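Local atomic coordinates of cortical-lytic enzyme (Bacillus cereus, PDB entry 4S3J), a protein that probably acts as an N-acetylglucosaminidase that degrades cortex peptidoglycan during spore germination, cleaving only partially degraded spore peptidoglycan. Residues 53-58 / 68-73; 128-133 / 159-164; 149-154 / 208-213. All blocks are in the same frame, centred on the assembly; numbering follows the deposited sequence.

Interaction 1: 53-58 / 68-73. With EDO (1,2-ethanediol), chain D.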
loop_
_atom_site.group_PDB
_atom_site.type_symbol
_atom_site.label_atom_id
_atom_site.label_comp_id
_atom_site.label_asym_id
_atom_site.label_seq_id
_atom_site.Cartn_x
_atom_site.Cartn_y
_atom_site.Cartn_z
ATOM N N ASN A 53 -18.291 20.680 1.600
ATOM C CA ASN A 53 -19.602 20.093 1.317
ATOM C C ASN A 53 -20.066 20.281 -0.124
ATOM O O ASN A 53 -21.261 20.374 -0.393
ATOM C CB ASN A 53 -20.636 20.700 2.259
ATOM C CG ASN A 53 -20.227 20.581 3.707
ATOM O OD1 ASN A 53 -19.929 21.584 4.363
ATOM N ND2 ASN A 53 -20.197 19.361 4.211
ATOM N N ASN A 54 -19.095 20.378 -1.015
ATOM C CA ASN A 54 -19.306 20.676 -2.425
ATOM C C ASN A 54 -18.464 19.761 -3.308
ATOM O O ASN A 54 -17.256 19.657 -3.121
ATOM C CB ASN A 54 -18.942 22.114 -2.665
ATOM C CG ASN A 54 -19.499 22.644 -3.955
ATOM O OD1 ASN A 54 -20.716 22.624 -4.191
ATOM N ND2 ASN A 54 -18.620 23.146 -4.799
ATOM N N TYR A 55 -19.094 19.140 -4.299
ATOM C CA TYR A 55 -18.412 18.150 -5.113
ATOM C C TYR A 55 -18.814 18.243 -6.571
ATOM O O TYR A 55 -19.999 18.380 -6.871
ATOM C CB TYR A 55 -18.710 16.755 -4.563
ATOM C CG TYR A 55 -18.021 15.646 -5.311
ATOM C CD1 TYR A 55 -16.689 15.328 -5.036
ATOM C CD2 TYR A 55 -18.688 14.900 -6.281
ATOM C CE1 TYR A 55 -16.055 14.332 -5.699
ATOM C CE2 TYR A 55 -18.041 13.890 -6.960
ATOM C CZ TYR A 55 -16.718 13.603 -6.650
ATOM O OH TYR A 55 -16.031 12.597 -7.302
ATOM N N TYR A 56 -17.833 18.162 -7.471
ATOM C CA TYR A 56 -18.113 18.165 -8.906
ATOM C C TYR A 56 -17.834 16.782 -9.480
ATOM O O TYR A 56 -16.732 16.240 -9.373
ATOM C CB TYR A 56 -17.299 19.250 -9.615
ATOM C CG TYR A 56 -17.690 20.616 -9.105
ATOM C CD1 TYR A 56 -18.842 21.246 -9.554
ATOM C CD2 TYR A 56 -16.940 21.255 -8.135
ATOM C CE1 TYR A 56 -19.224 22.473 -9.056
ATOM C CE2 TYR A 56 -17.309 22.483 -7.640
ATOM C CZ TYR A 56 -18.460 23.081 -8.096
ATOM O OH TYR A 56 -18.840 24.311 -7.608
ATOM N N VAL A 57 -18.868 16.215 -10.080
ATOM C CA VAL A 57 -18.853 14.828 -10.530
ATOM C C VAL A 57 -17.736 14.552 -11.542
ATOM O O VAL A 57 -17.458 15.343 -12.456
ATOM C CB VAL A 57 -20.253 14.453 -11.119
ATOM C CG1 VAL A 57 -20.209 13.137 -11.880
ATOM C CG2 VAL A 57 -21.314 14.409 -10.007
ATOM N N GLN A 58 -17.066 13.433 -11.327
ATOM C CA GLN A 58 -15.952 12.996 -12.162
ATOM C C GLN A 58 -16.346 11.820 -13.062
ATOM O O GLN A 58 -17.311 11.120 -12.782
ATOM C CB GLN A 58 -14.776 12.586 -11.273
ATOM C CG GLN A 58 -14.232 13.714 -10.425
ATOM C CD GLN A 58 -13.720 14.839 -11.267
ATOM O OE1 GLN A 58 -12.798 14.652 -12.074
ATOM N NE2 GLN A 58 -14.336 16.024 -11.128
ATOM N N GLN A 68 -19.450 6.390 -0.545
ATOM C CA GLN A 68 -18.379 5.613 0.077
ATOM C C GLN A 68 -17.167 6.495 0.321
ATOM O O GLN A 68 -16.582 6.479 1.398
ATOM C CB GLN A 68 -17.967 4.410 -0.784
ATOM C CG GLN A 68 -18.970 3.279 -0.816
ATOM C CD GLN A 68 -19.192 2.664 0.567
ATOM O OE1 GLN A 68 -18.237 2.333 1.266
ATOM N NE2 GLN A 68 -20.450 2.538 0.970
ATOM N N THR A 69 -16.797 7.286 -0.678
ATOM C CA THR A 69 -15.636 8.129 -0.555
ATOM C C THR A 69 -15.755 9.077 0.634
ATOM O O THR A 69 -14.820 9.185 1.425
ATOM C CB THR A 69 -15.409 8.949 -1.845
ATOM O OG1 THR A 69 -15.053 8.071 -2.916
ATOM C CG2 THR A 69 -14.294 10.000 -1.667
ATOM N N TYR A 70 -16.901 9.742 0.774
ATOM C CA TYR A 70 -17.034 10.780 1.794
ATOM C C TYR A 70 -17.688 10.321 3.089
ATOM O O TYR A 70 -18.005 11.136 3.938
ATOM C CB TYR A 70 -17.777 11.989 1.193
ATOM C CG TYR A 70 -16.871 12.705 0.217
ATOM C CD1 TYR A 70 -15.840 13.496 0.681
ATOM C CD2 TYR A 70 -17.028 12.568 -1.152
ATOM C CE1 TYR A 70 -14.948 14.127 -0.200
ATOM C CE2 TYR A 70 -16.155 13.224 -2.048
ATOM C CZ TYR A 70 -15.122 13.994 -1.556
ATOM O OH TYR A 70 -14.250 14.633 -2.427
ATOM N N ASN A 71 -17.794 9.009 3.268
ATOM C CA ASN A 71 -18.286 8.423 4.524
ATOM C C ASN A 71 -19.654 8.942 4.941
ATOM O O ASN A 71 -19.923 9.141 6.137
ATOM C CB ASN A 71 -17.295 8.715 5.646
ATOM C CG ASN A 71 -15.872 8.283 5.301
ATOM O OD1 ASN A 71 -15.647 7.170 4.829
ATOM N ND2 ASN A 71 -14.910 9.180 5.516
ATOM N N VAL A 72 -20.534 9.078 3.957
ATOM C CA VAL A 72 -21.910 9.558 4.147
ATOM C C VAL A 72 -22.915 8.505 3.692
ATOM O O VAL A 72 -22.733 7.889 2.652
ATOM C CB VAL A 72 -22.155 10.874 3.370
ATOM C CG1 VAL A 72 -21.232 11.963 3.851
ATOM C CG2 VAL A 72 -21.971 10.679 1.909
ATOM N N PRO A 73 -23.955 8.240 4.489
ATOM C CA PRO A 73 -24.911 7.249 3.983
ATOM C C PRO A 73 -25.495 7.615 2.618
ATOM O O PRO A 73 -25.789 8.782 2.367
ATOM C CB PRO A 73 -26.016 7.239 5.046
ATOM C CG PRO A 73 -25.401 7.810 6.272
ATOM C CD PRO A 73 -24.320 8.755 5.818
HETATM C C1 EDO D . -17.280 16.828 -0.329
HETATM O O1 EDO D . -17.347 17.143 1.063
HETATM C C2 EDO D . -16.043 17.507 -0.877
HETATM O O2 EDO D . -16.142 18.886 -0.503
#
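In the second LysM domain of the enzyme, whose small fold sets two helices against a two-stranded antiparallel sheet, Tyr55 of strand 54-56 meets Tyr70 near the C-terminal end of helix 63-70. CD1 and CE1 of Tyr55 approach the hydroxyl end of Tyr70: CD1 lies 3.6 Å from Tyr70 OH and 3.7 Å from Tyr70 CE2. The two rings cross at an oblique angle, their planes 69° apart and their centroids 5.6 Å from each other, an aromatic contact that is neither a parallel stack nor a T. Tyr55 reaches the helix because its CG stands anti to the backbone N (chi1 -178°), which carries the ring off the strand and over to the end of Tyr70.

The Tyr70 ring is packed on both faces. The methyl CG2 of Thr69 lies 3.7 Å above one face, toward the rim, and carbon C1 of a 1,2-ethanediol molecule, probably from the crystallisation liquor, lies over the opposite face, 3.6 Å from Tyr70 CE1. The diol also reaches the strand, where Asn54 N makes a weak hydrogen bond of 3.3 Å to its atom O2.

Neither phenol hydroxyl bonds to the other ring's residue. Tyr55 OH is hydrogen-bonded to Asp61 OD2, a carboxylate oxygen that also takes the N-H of Gln58, while Tyr70 OH is hydrogen-bonded to the backbone O of Ile3 in strand 3-7 of the first LysM domain. Strand and helix therefore meet through van der Waals contact of the Tyr55 ring with CE2 and the hydroxyl of Tyr70, and the polar ends of the two tyrosines tie the pair to the chain around it, Tyr70 bridging the two LysM domains.

Interaction 2: 128-133 / 159-164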
loop_
_atom_site.group_PDB
_atom_site.type_symbol
_atom_site.label_atom_id
_atom_site.label_comp_id
_atom_site.label_asym_id
_atom_site.label_seq_id
_atom_site.Cartn_x
_atom_site.Cartn_y
_atom_site.Cartn_z
ATOM N N ALA A 128 8.934 12.120 6.300
ATOM C CA ALA A 128 7.755 12.767 5.738
ATOM C C ALA A 128 6.514 11.895 5.909
ATOM O O ALA A 128 5.422 12.398 6.156
ATOM C CB ALA A 128 7.964 13.082 4.260
ATOM N N ILE A 129 6.699 10.584 5.806
ATOM C CA ILE A 129 5.583 9.640 5.821
ATOM C C ILE A 129 5.208 9.212 7.243
ATOM O O ILE A 129 4.056 8.920 7.514
ATOM C CB ILE A 129 5.925 8.417 4.933
ATOM C CG1 ILE A 129 5.822 8.854 3.462
ATOM C CG2 ILE A 129 4.999 7.233 5.214
ATOM C CD1 ILE A 129 6.291 7.818 2.445
ATOM N N ASN A 130 6.180 9.210 8.146
ATOM C CA ASN A 130 5.967 8.707 9.512
ATOM C C ASN A 130 4.711 9.224 10.244
ATOM O O ASN A 130 4.058 8.461 10.969
ATOM C CB ASN A 130 7.197 9.018 10.377
ATOM C CG ASN A 130 7.208 8.227 11.670
ATOM O OD1 ASN A 130 6.990 7.015 11.669
ATOM N ND2 ASN A 130 7.410 8.919 12.783
ATOM N N PRO A 131 4.374 10.515 10.097
ATOM C CA PRO A 131 3.173 11.000 10.790
ATOM C C PRO A 131 1.891 10.277 10.368
ATOM O O PRO A 131 0.946 10.212 11.153
ATOM C CB PRO A 131 3.111 12.475 10.384
ATOM C CG PRO A 131 4.464 12.835 9.994
ATOM C CD PRO A 131 5.089 11.606 9.416
ATOM N N PHE A 132 1.889 9.711 9.162
ATOM C CA PHE A 132 0.728 9.023 8.609
ATOM C C PHE A 132 0.672 7.530 8.964
ATOM O O PHE A 132 -0.218 6.822 8.472
ATOM C CB PHE A 132 0.708 9.139 7.067
ATOM C CG PHE A 132 0.699 10.541 6.534
ATOM C CD1 PHE A 132 1.883 11.213 6.266
ATOM C CD2 PHE A 132 -0.503 11.161 6.247
ATOM C CE1 PHE A 132 1.864 12.493 5.753
ATOM C CE2 PHE A 132 -0.526 12.443 5.735
ATOM C CZ PHE A 132 0.661 13.109 5.490
ATOM N N LEU A 133 1.595 7.056 9.813
ATOM C CA LEU A 133 1.767 5.622 10.059
ATOM C C LEU A 133 1.389 5.135 11.454
ATOM O O LEU A 133 1.730 5.758 12.469
ATOM C CB LEU A 133 3.219 5.225 9.839
ATOM C CG LEU A 133 3.797 5.481 8.458
ATOM C CD1 LEU A 133 5.229 4.929 8.462
ATOM C CD2 LEU A 133 2.962 4.838 7.376
ATOM N N ALA A 159 14.300 3.327 14.059
ATOM C CA ALA A 159 13.347 3.076 15.140
ATOM C C ALA A 159 13.020 4.352 15.896
ATOM O O ALA A 159 11.880 4.559 16.307
ATOM C CB ALA A 159 13.878 2.030 16.100
ATOM N N ASN A 160 14.025 5.200 16.097
ATOM C CA ASN A 160 13.819 6.443 16.834
ATOM C C ASN A 160 12.926 7.412 16.058
ATOM O O ASN A 160 12.124 8.138 16.651
ATOM C CB ASN A 160 15.157 7.118 17.142
ATOM C CG ASN A 160 15.014 8.288 18.104
ATOM O OD1 ASN A 160 14.250 8.230 19.066
ATOM N ND2 ASN A 160 15.738 9.367 17.830
ATOM N N ILE A 161 13.062 7.426 14.736
ATOM C CA ILE A 161 12.188 8.247 13.903
ATOM C C ILE A 161 10.740 7.834 14.154
ATOM O O ILE A 161 9.855 8.670 14.340
ATOM C CB ILE A 161 12.538 8.117 12.406
ATOM C CG1 ILE A 161 13.840 8.867 12.108
ATOM C CG2 ILE A 161 11.413 8.665 11.512
ATOM C CD1 ILE A 161 14.380 8.649 10.710
ATOM N N ALA A 162 10.504 6.528 14.136
ATOM C CA ALA A 162 9.169 6.002 14.354
ATOM C C ALA A 162 8.627 6.414 15.722
ATOM O O ALA A 162 7.553 7.011 15.818
ATOM C CB ALA A 162 9.175 4.494 14.221
ATOM N N THR A 163 9.411 6.126 16.762
ATOM C CA THR A 163 8.999 6.315 18.149
ATOM C C THR A 163 8.687 7.784 18.435
ATOM O O THR A 163 7.696 8.099 19.090
ATOM C CB THR A 163 10.107 5.792 19.093
ATOM O OG1 THR A 163 10.224 4.377 18.918
ATOM C CG2 THR A 163 9.814 6.099 20.571
ATOM N N GLN A 164 9.516 8.687 17.920
ATOM C CA GLN A 164 9.292 10.113 18.135
ATOM C C GLN A 164 7.994 10.619 17.503
ATOM O O GLN A 164 7.519 11.695 17.850
ATOM C CB GLN A 164 10.476 10.919 17.599
ATOM C CG GLN A 164 11.770 10.746 18.406
ATOM C CD GLN A 164 11.577 10.939 19.902
ATOM O OE1 GLN A 164 12.057 10.137 20.707
ATOM N NE2 GLN A 164 10.875 12.001 20.279
#
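Asn130 brings the first segment against helix 155-164, whose Ile161 and Ala162 it touches, in the outer helical layer of the glycoside hydrolase family 18 TIM barrel. The segment opens in the last part of helix 120-129, where Ile129 packs on Trp418 of helix 415-424. At Asn130 the chain enters a short 3-10 turn, and here the CA atoms of the two segments come nearest, Asn130 CA 6.4 Å from Ala162 CA.

Here the asparagine side chain does the touching. Its CG is anti to the backbone N (chi1 -165°), which sends the amide across to the backbone of the facing helix. ND2 lies only 2.9 Å from Ile161 O, but the angle is too poor for a hydrogen bond, and the same nitrogen is 3.6 Å from Ala162 O. The other branch, OD1, lies against the backbone of Ala162, 3.6 Å from its CA, and is hydrogen-bonded to Thr167 OG1, just beyond the helix. This buried amide is thus probably held mainly through its oxygen, while its nitrogen sits beside carbonyls near the helix end.

Beyond Pro131, Phe132 N bonds back to Ile129 O at 2.8 Å and closes the turn, and the Phe132 ring packs on Val422 of helix 415-424. Leu133 then leads into strand 135-143, its side chain on Trp418 and its O hydrogen-bonded to Lys429 NZ. The single hydroxyl proton of Thr167 has both Asn130 OD1 and Leu133 O within bonding reach. On the opposing helix the side chains add little: Ala162 CB comes no nearer than 4.2 Å to Asn130 OD1, and Ile161 CG2 stays 4.2 Å from Asn130 ND2.

Interaction 3: 149-154 / 208-213; sequences LKEPTE and EKYGMR
Tyr210 OH donates a 2.7 Å hydrogen bond to Glu151 OE1, joining the last turn of helix 193-210, in the outer layer of the TIM barrel, to the loop that runs from strand 149-150 toward helix 155-164. The two side chains come from opposite directions. The phenol meets OE1 on its syn side, 16° out of the carboxylate plane, and the carboxylate stands nearly upright to the ring, their planes 77° apart. The carboxylate lies at the edge of the ring near the hydroxyl: OE2, in the ring plane, is 3.8 Å from Tyr210 CE2.

Glu151 spans the gap with a chain extended beyond CG (chi2 -161°), and its side chain also touches Phe141 of strand 135-143. Tyr210, for its part, packs on Thr155 and Ala156 of helix 155-164, and the CG of Lys209 lies 4.1 Å above the centre of one face of its ring. These neighbours pack against the tyrosine, whose hydroxyl meets the acid.

Glu151 is exposed, so the bond lies at the protein surface. The ammonium group of Lys209 is nearby but not in contact, and its positive charge may modestly favour the ionised form of the acid. After Tyr210 the helix ends: Gly211 takes positive phi and turns the chain toward strand 214-218, with Met212 packing on Pro169 and Leu171 of strand 168-177. On the side of the carboxylate nearer the lysine, Glu151 OE2 lies 4.7 Å from Lys209 NZ.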
loop_
_atom_site.group_PDB
_atom_site.type_symbol
_atom_site.label_atom_id
_atom_site.label_comp_id
_atom_site.label_asym_id
_atom_site.label_seq_id
_atom_site.Cartn_x
_atom_site.Cartn_y
_atom_site.Cartn_z
ATOM N N LEU A 149 20.240 -12.906 14.616
ATOM C CA LEU A 149 19.718 -12.042 13.565
ATOM C C LEU A 149 20.828 -11.171 12.983
ATOM O O LEU A 149 21.679 -10.672 13.721
ATOM C CB LEU A 149 18.614 -11.136 14.119
ATOM C CG LEU A 149 17.332 -11.773 14.697
ATOM C CD1 LEU A 149 16.475 -10.726 15.440
ATOM C CD2 LEU A 149 16.497 -12.409 13.602
ATOM N N LYS A 150 20.790 -10.968 11.668
ATOM C CA LYS A 150 21.598 -9.951 11.010
ATOM C C LYS A 150 20.849 -8.628 11.036
ATOM O O LYS A 150 19.790 -8.515 10.421
ATOM C CB LYS A 150 21.882 -10.328 9.562
ATOM C CG LYS A 150 22.829 -9.375 8.859
ATOM C CD LYS A 150 22.982 -9.704 7.396
ATOM C CE LYS A 150 23.816 -8.630 6.695
ATOM N NZ LYS A 150 23.972 -8.905 5.248
ATOM N N GLU A 151 21.391 -7.645 11.752
ATOM C CA GLU A 151 20.734 -6.345 11.871
ATOM C C GLU A 151 21.026 -5.491 10.643
ATOM O O GLU A 151 22.181 -5.408 10.205
ATOM C CB GLU A 151 21.207 -5.595 13.111
ATOM C CG GLU A 151 20.895 -6.263 14.426
ATOM C CD GLU A 151 20.961 -5.298 15.599
ATOM O OE1 GLU A 151 21.097 -4.076 15.371
ATOM O OE2 GLU A 151 20.868 -5.769 16.751
ATOM N N PRO A 152 19.999 -4.817 10.103
ATOM C CA PRO A 152 20.233 -3.853 9.019
ATOM C C PRO A 152 20.862 -2.554 9.519
ATOM O O PRO A 152 20.796 -2.260 10.706
ATOM C CB PRO A 152 18.835 -3.600 8.467
ATOM C CG PRO A 152 17.929 -3.862 9.603
ATOM C CD PRO A 152 18.564 -4.968 10.403
ATOM N N THR A 153 21.450 -1.773 8.612
ATOM C CA THR A 153 22.220 -0.612 9.032
ATOM C C THR A 153 21.325 0.461 9.651
ATOM O O THR A 153 20.165 0.597 9.268
ATOM C CB THR A 153 23.012 -0.010 7.837
ATOM O OG1 THR A 153 23.861 1.041 8.302
ATOM C CG2 THR A 153 22.077 0.524 6.755
ATOM N N GLU A 154 21.866 1.194 10.623
ATOM C CA GLU A 154 21.201 2.361 11.208
ATOM C C GLU A 154 19.820 2.034 11.781
ATOM O O GLU A 154 18.887 2.844 11.696
ATOM C CB GLU A 154 21.094 3.467 10.148
ATOM C CG GLU A 154 22.444 3.860 9.540
ATOM C CD GLU A 154 22.307 4.814 8.358
ATOM O OE1 GLU A 154 21.666 5.874 8.503
ATOM O OE2 GLU A 154 22.828 4.481 7.273
ATOM N N GLU A 208 13.048 -5.479 22.472
ATOM C CA GLU A 208 13.069 -4.641 23.645
ATOM C C GLU A 208 14.151 -3.569 23.523
ATOM O O GLU A 208 13.952 -2.433 23.956
ATOM C CB GLU A 208 13.278 -5.505 24.887
ATOM C CG GLU A 208 13.556 -4.749 26.142
ATOM C CD GLU A 208 13.772 -5.698 27.294
ATOM O OE1 GLU A 208 12.767 -6.208 27.829
ATOM O OE2 GLU A 208 14.944 -5.958 27.629
ATOM N N LYS A 209 15.272 -3.904 22.896
ATOM C CA LYS A 209 16.333 -2.918 22.703
ATOM C C LYS A 209 15.899 -1.709 21.847
ATOM O O LYS A 209 16.260 -0.576 22.149
ATOM C CB LYS A 209 17.555 -3.572 22.061
ATOM C CG LYS A 209 18.695 -2.592 21.786
ATOM C CD LYS A 209 19.900 -3.257 21.163
ATOM C CE LYS A 209 20.996 -2.236 20.879
ATOM N NZ LYS A 209 22.191 -2.852 20.238
ATOM N N TYR A 210 15.097 -1.941 20.814
ATOM C CA TYR A 210 14.778 -0.872 19.860
ATOM C C TYR A 210 13.351 -0.352 19.980
ATOM O O TYR A 210 12.934 0.502 19.184
ATOM C CB TYR A 210 15.017 -1.353 18.425
ATOM C CG TYR A 210 16.476 -1.587 18.105
ATOM C CD1 TYR A 210 17.396 -0.544 18.155
ATOM C CD2 TYR A 210 16.936 -2.846 17.750
ATOM C CE1 TYR A 210 18.730 -0.753 17.866
ATOM C CE2 TYR A 210 18.265 -3.066 17.460
ATOM C CZ TYR A 210 19.159 -2.020 17.517
ATOM O OH TYR A 210 20.484 -2.256 17.221
ATOM N N GLY A 211 12.602 -0.844 20.960
ATOM C CA GLY A 211 11.234 -0.391 21.168
ATOM C C GLY A 211 10.298 -0.896 20.093
ATOM O O GLY A 211 9.266 -0.283 19.788
ATOM N N MET A 212 10.653 -2.040 19.525
ATOM C CA MET A 212 9.863 -2.629 18.461
ATOM C C MET A 212 8.753 -3.496 19.044
ATOM O O MET A 212 8.953 -4.677 19.319
ATOM C CB MET A 212 10.758 -3.425 17.521
ATOM C CG MET A 212 11.606 -2.546 16.618
ATOM S SD MET A 212 12.975 -3.504 15.921
ATOM C CE MET A 212 13.672 -2.327 14.777
ATOM N N ARG A 213 7.584 -2.898 19.257
ATOM C CA ARG A 213 6.528 -3.584 19.992
ATOM C C ARG A 213 5.691 -4.544 19.146
ATOM O O ARG A 213 4.841 -5.245 19.679
ATOM C CB ARG A 213 5.623 -2.557 20.696
ATOM C CG ARG A 213 6.330 -1.814 21.827
ATOM C CD ARG A 213 5.404 -0.850 22.554
ATOM N NE ARG A 213 5.236 0.422 21.861
ATOM C CZ ARG A 213 4.272 1.295 22.134
ATOM N NH1 ARG A 213 3.372 1.039 23.072
ATOM N NH2 ARG A 213 4.195 2.428 21.464
#

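Interactions 2 and 3 are neighbours in the TIM-barrel domain, their centres 15 Å apart, and they touch directly where Ala159 CB packs 3.6 Å from Tyr210 O. Helix 155-164 connects them: it supplies residues 159-164 to interaction 2, and its first turn follows the loop 149-154 of interaction 3. Interaction 1 stands apart in the second LysM domain. Its centre is 30 Å from that of interaction 2, with nearest atoms about 15 Å apart, and 43 Å from that of interaction 3, on the other side of the chain's centre. All three lie away from Glu220, the probable proton donor.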